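Transcriptional activator, putative (Pyrococcus furiosus, PDB 1RTW) is of unknown function but belongs to the largely helical TENA/THI-4/PQQC family. Local coordinates at residues V41-Y44 against Y45-N49; E79-M82 against F83-K86. One frame throughout, in Å; residues are numbered along the deposited sequence.

Interaction 1 of 2, residues V41-Y44 against Y45-N49; sequences VNDY and YFVKN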
# COMPACT_ATOMS: atom_id res chain seq x y z
N VAL B 41 19.45 19.68 -7.42
CA VAL B 41 17.99 19.73 -7.60
C VAL B 41 17.40 18.32 -7.70
O VAL B 41 16.37 18.02 -7.10
CB VAL B 41 17.63 20.52 -8.88
CG1 VAL B 41 16.16 20.43 -9.17
CG2 VAL B 41 18.03 22.00 -8.72
N ASN B 42 18.07 17.45 -8.44
CA ASN B 42 17.58 16.10 -8.62
C ASN B 42 17.82 15.17 -7.45
O ASN B 42 16.98 14.32 -7.14
CB ASN B 42 18.13 15.50 -9.91
CG ASN B 42 17.48 16.10 -11.13
OD1 ASN B 42 16.47 15.59 -11.63
ND2 ASN B 42 18.04 17.19 -11.62
N ASP B 43 18.95 15.31 -6.78
CA ASP B 43 19.19 14.44 -5.64
C ASP B 43 18.31 14.84 -4.46
O ASP B 43 17.92 14.00 -3.66
CB ASP B 43 20.66 14.43 -5.24
CG ASP B 43 21.06 13.12 -4.61
OD1 ASP B 43 20.94 12.07 -5.28
OD2 ASP B 43 21.49 13.13 -3.44
N TYR B 44 17.97 16.12 -4.38
CA TYR B 44 17.12 16.63 -3.31
C TYR B 44 15.75 15.95 -3.44
O TYR B 44 15.14 15.57 -2.44
CB TYR B 44 16.97 18.14 -3.43
CG TYR B 44 16.06 18.75 -2.40
CD1 TYR B 44 16.40 18.72 -1.05
CD2 TYR B 44 14.89 19.38 -2.78
CE1 TYR B 44 15.59 19.33 -0.10
CE2 TYR B 44 14.06 19.99 -1.84
CZ TYR B 44 14.42 19.96 -0.50
OH TYR B 44 13.63 20.58 0.42
N TYR B 45 15.30 15.81 -4.69
CA TYR B 45 14.04 15.16 -4.99
C TYR B 45 14.16 13.68 -4.62
O TYR B 45 13.24 13.09 -4.04
CB TYR B 45 13.73 15.27 -6.47
CG TYR B 45 12.52 14.50 -6.92
CD1 TYR B 45 12.65 13.29 -7.61
CD2 TYR B 45 11.25 14.99 -6.69
CE1 TYR B 45 11.52 12.60 -8.07
CE2 TYR B 45 10.12 14.31 -7.14
CZ TYR B 45 10.26 13.12 -7.83
OH TYR B 45 9.12 12.47 -8.26
N PHE B 46 15.31 13.08 -4.92
CA PHE B 46 15.51 11.68 -4.60
C PHE B 46 15.50 11.44 -3.09
O PHE B 46 14.89 10.50 -2.62
CB PHE B 46 16.84 11.17 -5.20
CG PHE B 46 17.11 9.71 -4.90
CD1 PHE B 46 16.49 8.71 -5.65
CD2 PHE B 46 17.91 9.35 -3.82
CE1 PHE B 46 16.66 7.36 -5.31
CE2 PHE B 46 18.08 7.99 -3.47
CZ PHE B 46 17.45 7.00 -4.22
N VAL B 47 16.18 12.30 -2.34
CA VAL B 47 16.27 12.15 -0.88
C VAL B 47 14.90 12.19 -0.23
O VAL B 47 14.59 11.36 0.63
CB VAL B 47 17.20 13.22 -0.27
CG1 VAL B 47 17.11 13.21 1.24
CG2 VAL B 47 18.65 12.99 -0.72
N LYS B 48 14.07 13.14 -0.66
CA LYS B 48 12.72 13.28 -0.12
C LYS B 48 11.95 11.98 -0.30
O LYS B 48 11.30 11.49 0.63
CB LYS B 48 11.95 14.41 -0.83
CG LYS B 48 12.31 15.82 -0.35
CD LYS B 48 11.42 16.89 -0.97
CE LYS B 48 11.62 17.00 -2.47
NZ LYS B 48 10.81 18.09 -3.08
N ASN B 49 12.05 11.40 -1.49
CA ASN B 49 11.33 10.17 -1.78
C ASN B 49 11.98 8.94 -1.21
O ASN B 49 11.32 7.94 -0.99
CB ASN B 49 11.12 10.05 -3.28
CG ASN B 49 10.12 11.04 -3.78
OD1 ASN B 49 8.93 10.95 -3.45
ND2 ASN B 49 10.58 12.02 -4.55
O HOH W 1 10.71 20.43 -0.70
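Lys48 reaches back alongside Tyr44, one turn earlier on the same helix, and its chain can be followed atom by atom. CB and then CG pass the carbonyl of Tyr44, with Lys48 CG 3.5 Å from Tyr44 O. CD continues to the ring, 4.2 Å from Tyr44 CE2. The bend at chi3 (-65°) keeps Lys48 CE near the ring, 3.9 Å from Tyr44 CE2 and oblique to it. NZ ends 4.0 Å from the same CE2; its stronger partner is Asp63 of the second subunit, with which it forms a salt bridge. Tyr44 OH is hydrogen-bonded to Glu84 of helix 66-89; a lesser link is one water, which donates to Tyr44 OH at 3.1 Å and weakly accepts from Lys48 NZ.

The backbone of this stretch is regular helix, with Val47 N bonded to Asp43 O at 2.8 Å. One turn on, Asn49 doubles the grip on Tyr45 O: its N and ND2 come from opposite faces of that carbonyl's plane, the ND2 bond measuring 2.9 Å. The same ND2 sits above the centre of the Tyr45 ring.

Around helix 33-60, Asp43 and Val47 touch Phe83 of helix 66-89, Tyr45 packs on Val106 and Phe46 on Leu109 of helix 100-115, and Phe46 also meets Glu128 of helix 118-142. Lys48 alone in this contact reaches the second subunit.

Interaction 2 of 2, residues E79-M82 against F83-K86; sequences ELEM and FEKK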
# COMPACT_ATOMS: atom_id res chain seq x y z
N GLU B 79 19.39 15.27 6.02
CA GLU B 79 19.95 15.54 4.69
C GLU B 79 19.16 16.63 3.97
O GLU B 79 19.71 17.36 3.17
CB GLU B 79 19.96 14.27 3.83
CG GLU B 79 20.93 13.18 4.28
CD GLU B 79 20.94 11.97 3.35
OE1 GLU B 79 20.26 11.98 2.29
OE2 GLU B 79 21.63 10.98 3.67
N LEU B 80 17.86 16.72 4.26
CA LEU B 80 17.02 17.74 3.64
C LEU B 80 17.53 19.12 3.98
O LEU B 80 17.65 19.97 3.10
CB LEU B 80 15.56 17.63 4.09
CG LEU B 80 14.84 16.35 3.67
CD1 LEU B 80 13.42 16.38 4.19
CD2 LEU B 80 14.88 16.22 2.15
N GLU B 81 17.83 19.34 5.26
CA GLU B 81 18.35 20.62 5.73
C GLU B 81 19.69 20.90 5.06
O GLU B 81 19.98 22.02 4.66
CB GLU B 81 18.54 20.60 7.26
CG GLU B 81 17.30 20.17 8.05
CD GLU B 81 17.57 19.95 9.54
OE1 GLU B 81 16.60 19.96 10.32
OE2 GLU B 81 18.75 19.76 9.92
N MSE B 82 20.50 19.85 4.90
CA MSE B 82 21.80 19.99 4.26
C MSE B 82 21.66 20.49 2.82
O MSE B 82 22.43 21.35 2.38
CB MSE B 82 22.54 18.65 4.30
CG MSE B 82 23.83 18.62 3.51
SE MSE B 82 24.78 16.97 3.67
CE MSE B 82 23.64 15.84 2.60
N PHE B 83 20.66 19.98 2.11
CA PHE B 83 20.42 20.40 0.73
C PHE B 83 19.88 21.82 0.72
O PHE B 83 20.28 22.64 -0.10
CB PHE B 83 19.42 19.47 0.04
CG PHE B 83 20.03 18.26 -0.59
CD1 PHE B 83 20.22 18.19 -1.97
CD2 PHE B 83 20.39 17.15 0.18
CE1 PHE B 83 20.76 17.06 -2.57
CE2 PHE B 83 20.93 16.01 -0.41
CZ PHE B 83 21.12 15.97 -1.80
N GLU B 84 18.96 22.11 1.63
CA GLU B 84 18.34 23.43 1.72
C GLU B 84 19.31 24.55 2.09
O GLU B 84 19.21 25.65 1.55
CB GLU B 84 17.17 23.38 2.70
CG GLU B 84 16.01 22.54 2.20
CD GLU B 84 15.18 21.92 3.31
OE1 GLU B 84 15.46 22.17 4.51
OE2 GLU B 84 14.25 21.16 2.98
N LYS B 85 20.23 24.28 3.01
CA LYS B 85 21.22 25.26 3.44
C LYS B 85 22.06 25.61 2.22
O LYS B 85 22.04 26.75 1.73
CB LYS B 85 22.13 24.68 4.54
CG LYS B 85 22.69 25.71 5.52
CD LYS B 85 23.95 25.21 6.21
CE LYS B 85 25.11 25.16 5.23
NZ LYS B 85 26.31 24.42 5.73
N LYS B 86 22.72 24.59 1.67
CA LYS B 86 23.57 24.73 0.50
C LYS B 86 22.88 25.49 -0.63
O LYS B 86 23.50 26.29 -1.32
CB LYS B 86 24.00 23.35 0.01
CG LYS B 86 25.13 23.39 -0.98
CD LYS B 86 26.36 23.98 -0.33
CE LYS B 86 27.51 24.11 -1.31
NZ LYS B 86 28.67 24.77 -0.66
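The Phe83 ring takes the carbonyl oxygen of Glu79 at its edge, in the ring plane, with Phe83 CD2 3.1 Å from Glu79 O. That oxygen also accepts the backbone bond from Phe83 N at 3.0 Å, so one carbonyl meets both the amide and the rim of the same residue. With CG beside its own backbone N (chi1 -86°), the ring is swung back to this carbonyl. The methyl of Met82, a selenomethionine, comes up obliquely: a bend at chi3 (73°) brings Met82 CE to 4.1 Å from Phe83 CE2. Phe152 meets the ring in an edge-to-face pair.

The other flat group is the carboxylate of Glu84, which runs back along the helix past Leu80. Its CD lies 3.2 Å from Leu80 O, the oxygen that accepts from Glu84 N at 2.9 Å, while Glu84 OE2 comes 3.9 Å from Leu80 CB. Placing a carboxylate beside a carbonyl is probably unfavourable in charge, but OE2 has a hydrogen-bond partner in Tyr44 OH.

A phosphate ion, probably from the crystallisation liquor, lies near Glu79. Helix 66-89 packs here against two others. Met82 and Lys86 pack on Phe152 of helix 150-157, where Glu79 hydrogen-bonds Trp156; Leu80 and Phe83 rest on helix 33-60, touching Leu51 and Asp43 respectively.

The two contacts lie in series, 41-49 on helix 33-60 and 79-86 on helix 66-89, the next helix in the chain. Their centres are 11 Å apart, on the same side of the chain's centre, and they touch directly. The hydrogen bond between Tyr44 and Glu84 is the polar tie between the helices; beside it Tyr44 CD1 packs at 3.3 Å on Phe83 CB, and Val47 CG1 comes to 3.5 Å from Glu79 OE1. Each interaction thus stays within one helix, yet together they form part of the interface between two consecutive helices of this all-helical family fold. Val47 and Glu79 also both lie near a bound phosphate, which may mark a pocket.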